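Local coordinates for 2-hydroxyhepta-2,4-diene-1,7-dioate isomerase (Mycobacterium marinum, PDB 3QDF), which probably isomerises 2-hydroxyhepta-2,4-diene-1,7-dioate as a metal-binding member of the fumarylacetoacetate hydrolase family, at residues 151-156 with 172-177; 116-121 with 241-246; 121-126 with 234-239. All coordinates share one frame; numbering follows the deposited sequence.

Interaction 1: residues 151-156 with 172-177; sequences NDVSAR and DTFCPV. With ZN (zinc ion), chain B; EDO (1,2-ethanediol), chain D.
V153 and F174 carry the apolar part of this contact. V153 CG1 stands over the middle of the F174 ring in a CH-pi contact, 3.6 Å from the ring centroid and 8° off the normal. It lies anti to the backbone N (chi1 -175°), which sets this methyl above the ring. The other branch, V153 CG2, turns to P176 and meets its CD at 3.9 Å. N151 CB packs on the same proline, 3.8 Å from P176 CG. Outside the two segments, V118 touches both V153 and F174, and I109 touches N151, V153 and P176.

Two backbone bonds tie the segments. N151 N donates to P176 O at 3.0 Å in a fairly straight bond. The bond from V153 N to F174 O, also 3.0 Å, is bent (138° at the hydrogen). V153 N makes a second, weak bond to N151 O within its own segment. This closes an inverse gamma turn with D152 at its centre. N151 O and F174 O therefore lie only 3.1 Å apart, although both are acceptors.

D152 carries the link to the metal. Its side chain leaves the backbone away from 172-177, and D152 OD2 binds the zinc ion at 2.1 Å. K97 forms a salt bridge with D152 OD1 and also bonds to F174 O, while K169 is hydrogen-bonded to D152 OD2 and to S154 OG. S154 OG donates to D152 O at 2.7 Å, coming from above the carbonyl plane. The turn thus presents D152 to the zinc, which E121 and E123 also bind. This is the acidic metal site of the fumarylacetoacetate hydrolase fold.

Interaction 2: residues 116-121 with 241-246; sequences SPVHFE and GPIEDG. With ZN (zinc ion), chain B; EDO (1,2-ethanediol), chain D.
A short antiparallel beta bridge joins strand 118-128 to the weakly bonded strand 241-242, with H119 and P242 as its non-hydrogen-bonded pair. I243 N donates to V118 O at 2.8 Å, nearly along the C=O axis. F120 N donates to G241 O at a longer 3.2 Å. Two CA-H...O contacts add to these bonds, P242 CA to V118 O and H119 CA to G241 O.

G241 lies between two aromatic rings, each turning a face to it. Its CA sits over the H119 ring, 3.9 Å from the centroid and 1° off the normal. Its N lies over a face of F120, and G241 O comes within 3.0 Å of F120 CD2. The F120 ring gets there because CG sits between the backbone N and the carbonyl carbon (chi1 63°). I243 CG2 meets the edge of the same ring, 3.7 Å from F120 CD2.

The bridge lies next to the metal site in sequence. E121 follows F120, and E121 OE2 binds the zinc ion at 2.3 Å; its side chain leaves the backbone away from 241-246. Waters extend the pairing at the 116-118 end. One water accepts from V118 N at 2.8 Å and donates to I243 O. A second water links S116 OG to E244 OE2. E244 OE1 forms a salt bridge with R265.

Interaction 3: residues 121-126 with 234-239; sequences EGELAI and TGTPAG. With ZN (zinc ion), chain B; EDO (1,2-ethanediol), chain D.
L124 O is gripped twice by T234. T234 N donates to L124 O at 3.1 Å, almost in line with the C=O bond. T234 OG1 donates to L124 O at 2.9 Å from a more angled position. OG1 sits between the backbone N and the carbonyl carbon of T234 (chi1 67°), which puts the hydroxyl beside the T234 N-H, on the same acceptor. OG1 also accepts from a water that donates to G235 O and takes the N-H of L124.

The two oxygens of E123 have different tasks. E123 OE2 binds the zinc ion at 2.0 Å. E123 OE1 accepts from G235 N at 2.8 Å, with the donor well above the carboxylate plane, and from a zinc-bound water at 2.6 Å. These bonds to OE1 restrict rotation of the carboxylate. G235 has a positive phi (106°), a conformation that calls for glycine.

E121 and E123 form the Glu-X-Glu part of the metal site seen in the fumarylacetoacetate hydrolase family, and D152 supplies the third carboxylate. E121 OE1 forms a salt bridge with R156. An ethanediol, probably from the crystallisation liquor, binds the zinc through O1.

T236 backs this pair of glutamates. T236 OG1 donates to G122 O at 2.8 Å, and Q202 is hydrogen-bonded to both T236 OG1 and G122 N. T236 CG2 packs across the E121 side chain near CD. The segment 234-239 lies in the loop between strands 231-233 and 241-242, both antiparallel neighbours of strand 118-128. At the other end of the contact, I126 CD1 meets T234 CG2 at 3.6 Å, beside V213 of helix 213-223.

In the fold
Strand 118-128 runs through interactions 2 and 3, and its antiparallel neighbour 144-155 supplies one side of interaction 1. Interactions 1 and 3 are buried and lie nearer the centre of the chain. Interaction 2 is farther out and only partly buried. Interaction 1 joins backbone bonds to a methyl-on-ring contact. Interaction 3 uses threonine hydroxyls, backbone N-H groups and a zinc-binding carboxylate. Interaction 2 adds bridging waters to backbone pairing. The zinc ion draws them together: D152 comes from interaction 1, E123 from interaction 3, and E121 is shared by 2 and 3. A salt bridge from R156 to E121 links interaction 1 to both others.

Interaction 1: residues 151-156 with 172-177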
# COMPACT_ATOMS: atom_id res chain seq x y z
N ASN A 151 -3.86 -2.36 -1.56
CA ASN A 151 -5.07 -3.11 -1.89
C ASN A 151 -4.77 -4.59 -1.68
O ASN A 151 -4.09 -5.23 -2.51
CB ASN A 151 -5.50 -2.85 -3.35
CG ASN A 151 -6.90 -3.38 -3.67
OD1 ASN A 151 -7.44 -4.20 -2.94
ND2 ASN A 151 -7.49 -2.91 -4.77
N ASP A 152 -5.27 -5.13 -0.57
CA ASP A 152 -5.04 -6.55 -0.25
C ASP A 152 -5.97 -7.47 -1.05
O ASP A 152 -6.97 -8.02 -0.53
CB ASP A 152 -5.21 -6.77 1.26
CG ASP A 152 -4.90 -8.20 1.67
OD1 ASP A 152 -4.25 -8.93 0.88
OD2 ASP A 152 -5.28 -8.58 2.79
N VAL A 153 -5.66 -7.63 -2.33
CA VAL A 153 -6.55 -8.41 -3.21
C VAL A 153 -6.57 -9.89 -2.77
O VAL A 153 -5.52 -10.48 -2.49
CB VAL A 153 -6.19 -8.21 -4.69
CG1 VAL A 153 -7.18 -8.91 -5.57
CG2 VAL A 153 -6.17 -6.72 -5.02
N SER A 154 -7.78 -10.46 -2.70
CA SER A 154 -7.99 -11.75 -2.04
C SER A 154 -9.01 -12.62 -2.79
O SER A 154 -10.18 -12.23 -2.96
CB SER A 154 -8.50 -11.53 -0.61
OG SER A 154 -7.72 -10.55 0.08
N ALA A 155 -8.56 -13.80 -3.22
CA ALA A 155 -9.44 -14.83 -3.78
C ALA A 155 -10.14 -15.58 -2.64
O ALA A 155 -9.55 -16.47 -2.01
CB ALA A 155 -8.64 -15.78 -4.64
N ARG A 156 -11.40 -15.21 -2.37
CA ARG A 156 -12.17 -15.76 -1.24
C ARG A 156 -12.43 -17.27 -1.29
O ARG A 156 -12.42 -17.95 -0.26
CB ARG A 156 -13.50 -15.03 -1.06
CG ARG A 156 -13.42 -13.53 -0.74
CD ARG A 156 -12.59 -13.19 0.50
NE ARG A 156 -12.74 -11.79 0.90
CZ ARG A 156 -11.86 -11.10 1.64
NH1 ARG A 156 -10.72 -11.66 2.07
NH2 ARG A 156 -12.12 -9.83 1.94
N ASP A 172 0.19 -12.92 -8.48
CA ASP A 172 0.79 -11.72 -9.08
C ASP A 172 -0.30 -10.66 -9.24
O ASP A 172 -1.43 -10.98 -9.62
CB ASP A 172 1.47 -12.03 -10.42
CG ASP A 172 2.75 -12.85 -10.25
OD1 ASP A 172 3.13 -13.25 -9.11
OD2 ASP A 172 3.39 -13.11 -11.29
N THR A 173 0.05 -9.40 -8.93
CA THR A 173 -0.86 -8.23 -9.07
C THR A 173 -1.84 -8.03 -7.90
O THR A 173 -2.59 -7.06 -7.87
CB THR A 173 -1.62 -8.15 -10.45
OG1 THR A 173 -2.73 -9.06 -10.45
CG2 THR A 173 -0.68 -8.48 -11.64
N PHE A 174 -1.81 -8.92 -6.91
CA PHE A 174 -2.77 -8.86 -5.83
C PHE A 174 -2.32 -7.95 -4.71
O PHE A 174 -2.93 -7.93 -3.64
CB PHE A 174 -3.06 -10.28 -5.27
CG PHE A 174 -4.16 -11.02 -6.01
CD1 PHE A 174 -4.44 -10.76 -7.35
CD2 PHE A 174 -4.91 -12.00 -5.35
CE1 PHE A 174 -5.45 -11.46 -8.03
CE2 PHE A 174 -5.93 -12.71 -6.02
CZ PHE A 174 -6.20 -12.44 -7.35
N CYS A 175 -1.24 -7.21 -4.93
CA CYS A 175 -0.84 -6.21 -3.93
C CYS A 175 -0.54 -4.82 -4.57
O CYS A 175 0.58 -4.34 -4.52
CB CYS A 175 0.32 -6.71 -3.05
SG CYS A 175 0.51 -5.72 -1.55
N PRO A 176 -1.56 -4.18 -5.17
CA PRO A 176 -1.34 -2.79 -5.57
C PRO A 176 -0.86 -1.96 -4.37
O PRO A 176 -1.35 -2.16 -3.24
CB PRO A 176 -2.74 -2.32 -5.98
CG PRO A 176 -3.45 -3.57 -6.42
CD PRO A 176 -2.91 -4.66 -5.49
N VAL A 177 0.08 -1.04 -4.62
CA VAL A 177 0.59 -0.17 -3.54
C VAL A 177 0.90 1.17 -4.16
O VAL A 177 1.42 1.24 -5.27
CB VAL A 177 1.92 -0.70 -2.92
CG1 VAL A 177 2.50 0.29 -1.91
CG2 VAL A 177 1.73 -2.07 -2.29
ZN ZN B . -6.20 -7.45 4.33
C1 EDO D . -7.29 -9.78 5.68
O1 EDO D . -7.31 -8.35 5.90
C2 EDO D . -8.64 -10.46 5.92
O2 EDO D . -8.90 -11.44 4.89
O HOH W 1 -4.31 -7.09 5.54

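Interaction 2: residues 116-121 with 241-246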
# COMPACT_ATOMS: atom_id res chain seq x y z
N SER A 116 -13.16 -16.92 -8.04
CA SER A 116 -14.37 -16.14 -7.78
C SER A 116 -14.95 -16.54 -6.43
O SER A 116 -14.98 -17.72 -6.11
CB SER A 116 -15.41 -16.38 -8.88
OG SER A 116 -16.55 -15.56 -8.67
N PRO A 117 -15.39 -15.56 -5.62
CA PRO A 117 -15.21 -14.12 -5.82
C PRO A 117 -13.80 -13.61 -5.41
O PRO A 117 -13.28 -14.02 -4.37
CB PRO A 117 -16.25 -13.51 -4.88
CG PRO A 117 -16.37 -14.51 -3.75
CD PRO A 117 -16.14 -15.87 -4.38
N VAL A 118 -13.21 -12.74 -6.23
CA VAL A 118 -12.01 -12.01 -5.84
C VAL A 118 -12.40 -10.64 -5.26
O VAL A 118 -13.11 -9.88 -5.91
CB VAL A 118 -11.00 -11.84 -7.01
CG1 VAL A 118 -9.74 -11.10 -6.53
CG2 VAL A 118 -10.62 -13.19 -7.61
N HIS A 119 -11.91 -10.35 -4.05
CA HIS A 119 -12.23 -9.11 -3.35
C HIS A 119 -11.08 -8.13 -3.35
O HIS A 119 -9.91 -8.52 -3.28
CB HIS A 119 -12.59 -9.40 -1.88
CG HIS A 119 -13.96 -9.97 -1.70
ND1 HIS A 119 -14.61 -9.97 -0.48
CD2 HIS A 119 -14.83 -10.53 -2.58
CE1 HIS A 119 -15.80 -10.53 -0.61
NE2 HIS A 119 -15.96 -10.88 -1.88
N PHE A 120 -11.43 -6.84 -3.42
CA PHE A 120 -10.52 -5.76 -3.06
C PHE A 120 -10.51 -5.65 -1.53
O PHE A 120 -11.44 -6.12 -0.86
CB PHE A 120 -11.00 -4.43 -3.67
CG PHE A 120 -12.34 -3.98 -3.15
CD1 PHE A 120 -12.45 -3.33 -1.92
CD2 PHE A 120 -13.52 -4.28 -3.85
CE1 PHE A 120 -13.68 -2.95 -1.43
CE2 PHE A 120 -14.76 -3.90 -3.35
CZ PHE A 120 -14.84 -3.24 -2.14
N GLU A 121 -9.47 -5.06 -0.98
CA GLU A 121 -9.45 -4.67 0.43
C GLU A 121 -8.57 -3.44 0.52
O GLU A 121 -7.35 -3.56 0.44
CB GLU A 121 -8.87 -5.76 1.34
CG GLU A 121 -9.67 -7.08 1.43
CD GLU A 121 -9.13 -8.01 2.52
OE1 GLU A 121 -9.82 -8.98 2.92
OE2 GLU A 121 -8.02 -7.76 3.00
N GLY A 241 -15.70 -6.35 -1.10
CA GLY A 241 -16.55 -6.88 -2.15
C GLY A 241 -15.82 -7.30 -3.43
O GLY A 241 -14.61 -7.09 -3.55
N PRO A 242 -16.56 -7.89 -4.38
CA PRO A 242 -15.96 -8.51 -5.56
C PRO A 242 -15.48 -7.50 -6.60
O PRO A 242 -16.03 -6.40 -6.71
CB PRO A 242 -17.10 -9.37 -6.14
CG PRO A 242 -18.35 -8.64 -5.72
CD PRO A 242 -18.03 -8.05 -4.35
N ILE A 243 -14.44 -7.89 -7.33
CA ILE A 243 -14.00 -7.14 -8.50
C ILE A 243 -14.04 -8.09 -9.70
O ILE A 243 -13.86 -9.30 -9.55
CB ILE A 243 -12.60 -6.49 -8.31
CG1 ILE A 243 -11.57 -7.51 -7.80
CG2 ILE A 243 -12.70 -5.27 -7.36
CD1 ILE A 243 -10.12 -6.95 -7.71
N GLU A 244 -14.31 -7.53 -10.88
CA GLU A 244 -14.48 -8.32 -12.09
C GLU A 244 -13.78 -7.62 -13.22
O GLU A 244 -13.41 -6.46 -13.09
CB GLU A 244 -15.97 -8.50 -12.43
CG GLU A 244 -16.80 -9.21 -11.36
CD GLU A 244 -16.49 -10.70 -11.24
OE1 GLU A 244 -15.78 -11.27 -12.10
OE2 GLU A 244 -16.97 -11.32 -10.27
N ASP A 245 -13.62 -8.32 -14.34
CA ASP A 245 -13.11 -7.74 -15.57
C ASP A 245 -13.82 -6.43 -15.91
O ASP A 245 -15.05 -6.37 -15.92
CB ASP A 245 -13.31 -8.73 -16.73
CG ASP A 245 -12.68 -8.24 -18.01
OD1 ASP A 245 -11.44 -8.28 -18.13
OD2 ASP A 245 -13.44 -7.81 -18.90
N GLY A 246 -13.04 -5.40 -16.20
CA GLY A 246 -13.61 -4.10 -16.57
C GLY A 246 -13.75 -3.11 -15.43
O GLY A 246 -13.96 -1.93 -15.68
ZN ZN B . -6.20 -7.45 4.33
C1 EDO D . -7.29 -9.78 5.68
O1 EDO D . -7.31 -8.35 5.90
C2 EDO D . -8.64 -10.46 5.92
O2 EDO D . -8.90 -11.44 4.89
O HOH W 2 -16.88 -13.92 -10.89
O HOH W 3 -14.38 -11.87 -8.59
O HOH W 1 -4.31 -7.09 5.54

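Interaction 3: residues 121-126 with 234-239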
# COMPACT_ATOMS: atom_id res chain seq x y z
N GLU A 121 -9.47 -5.06 -0.98
CA GLU A 121 -9.45 -4.67 0.43
C GLU A 121 -8.57 -3.44 0.52
O GLU A 121 -7.35 -3.56 0.44
CB GLU A 121 -8.87 -5.76 1.34
CG GLU A 121 -9.67 -7.08 1.43
CD GLU A 121 -9.13 -8.01 2.52
OE1 GLU A 121 -9.82 -8.98 2.92
OE2 GLU A 121 -8.02 -7.76 3.00
N GLY A 122 -9.18 -2.27 0.73
CA GLY A 122 -8.43 -1.02 0.91
C GLY A 122 -7.81 -0.98 2.28
O GLY A 122 -8.50 -1.25 3.27
N GLU A 123 -6.51 -0.65 2.35
CA GLU A 123 -5.78 -0.66 3.62
C GLU A 123 -4.73 0.43 3.71
O GLU A 123 -4.01 0.72 2.72
CB GLU A 123 -5.09 -2.02 3.85
CG GLU A 123 -6.00 -3.20 3.55
CD GLU A 123 -5.59 -4.51 4.19
OE1 GLU A 123 -4.54 -4.61 4.89
OE2 GLU A 123 -6.35 -5.47 3.96
N LEU A 124 -4.60 0.99 4.91
CA LEU A 124 -3.45 1.83 5.23
C LEU A 124 -2.19 0.96 5.24
O LEU A 124 -2.16 -0.10 5.85
CB LEU A 124 -3.66 2.51 6.58
CG LEU A 124 -2.46 3.27 7.13
CD1 LEU A 124 -2.29 4.61 6.39
CD2 LEU A 124 -2.57 3.47 8.68
N ALA A 125 -1.15 1.42 4.57
CA ALA A 125 0.09 0.69 4.55
C ALA A 125 1.21 1.46 5.27
O ALA A 125 1.37 2.67 5.07
CB ALA A 125 0.49 0.38 3.13
N ILE A 126 1.97 0.72 6.06
CA ILE A 126 3.16 1.23 6.73
C ILE A 126 4.37 0.88 5.88
O ILE A 126 4.48 -0.26 5.41
CB ILE A 126 3.37 0.55 8.08
CG1 ILE A 126 2.13 0.72 8.97
CG2 ILE A 126 4.63 1.08 8.79
CD1 ILE A 126 2.10 -0.27 10.17
N THR A 234 -2.31 -2.95 7.14
CA THR A 234 -2.83 -2.90 8.50
C THR A 234 -4.29 -3.35 8.68
O THR A 234 -4.88 -3.18 9.76
CB THR A 234 -2.66 -1.51 9.10
OG1 THR A 234 -3.50 -0.58 8.41
CG2 THR A 234 -1.19 -1.05 9.00
N GLY A 235 -4.86 -3.95 7.63
CA GLY A 235 -6.21 -4.53 7.72
C GLY A 235 -7.19 -3.64 6.97
O GLY A 235 -6.87 -2.50 6.65
N THR A 236 -8.36 -4.18 6.68
CA THR A 236 -9.35 -3.48 5.90
C THR A 236 -10.64 -3.30 6.71
O THR A 236 -11.03 -4.19 7.51
CB THR A 236 -9.64 -4.24 4.56
OG1 THR A 236 -10.25 -3.35 3.61
CG2 THR A 236 -10.56 -5.46 4.78
N PRO A 237 -11.33 -2.13 6.54
CA PRO A 237 -12.65 -1.94 7.15
C PRO A 237 -13.78 -2.74 6.52
O PRO A 237 -13.56 -3.48 5.54
CB PRO A 237 -12.93 -0.43 6.96
CG PRO A 237 -11.99 0.00 5.87
CD PRO A 237 -10.80 -0.89 5.92
N ALA A 238 -14.98 -2.58 7.08
CA ALA A 238 -16.19 -3.19 6.52
C ALA A 238 -16.38 -2.75 5.04
O ALA A 238 -15.88 -1.69 4.60
CB ALA A 238 -17.42 -2.81 7.37
N GLY A 239 -17.09 -3.58 4.28
CA GLY A 239 -17.50 -3.23 2.93
C GLY A 239 -16.69 -3.87 1.83
O GLY A 239 -16.81 -3.47 0.65
ZN ZN B . -6.20 -7.45 4.33
C1 EDO D . -7.29 -9.78 5.68
O1 EDO D . -7.31 -8.35 5.90
C2 EDO D . -8.64 -10.46 5.92
O2 EDO D . -8.90 -11.44 4.89
O HOH W 1 -4.31 -7.09 5.54
O HOH W 4 -6.06 -0.09 7.53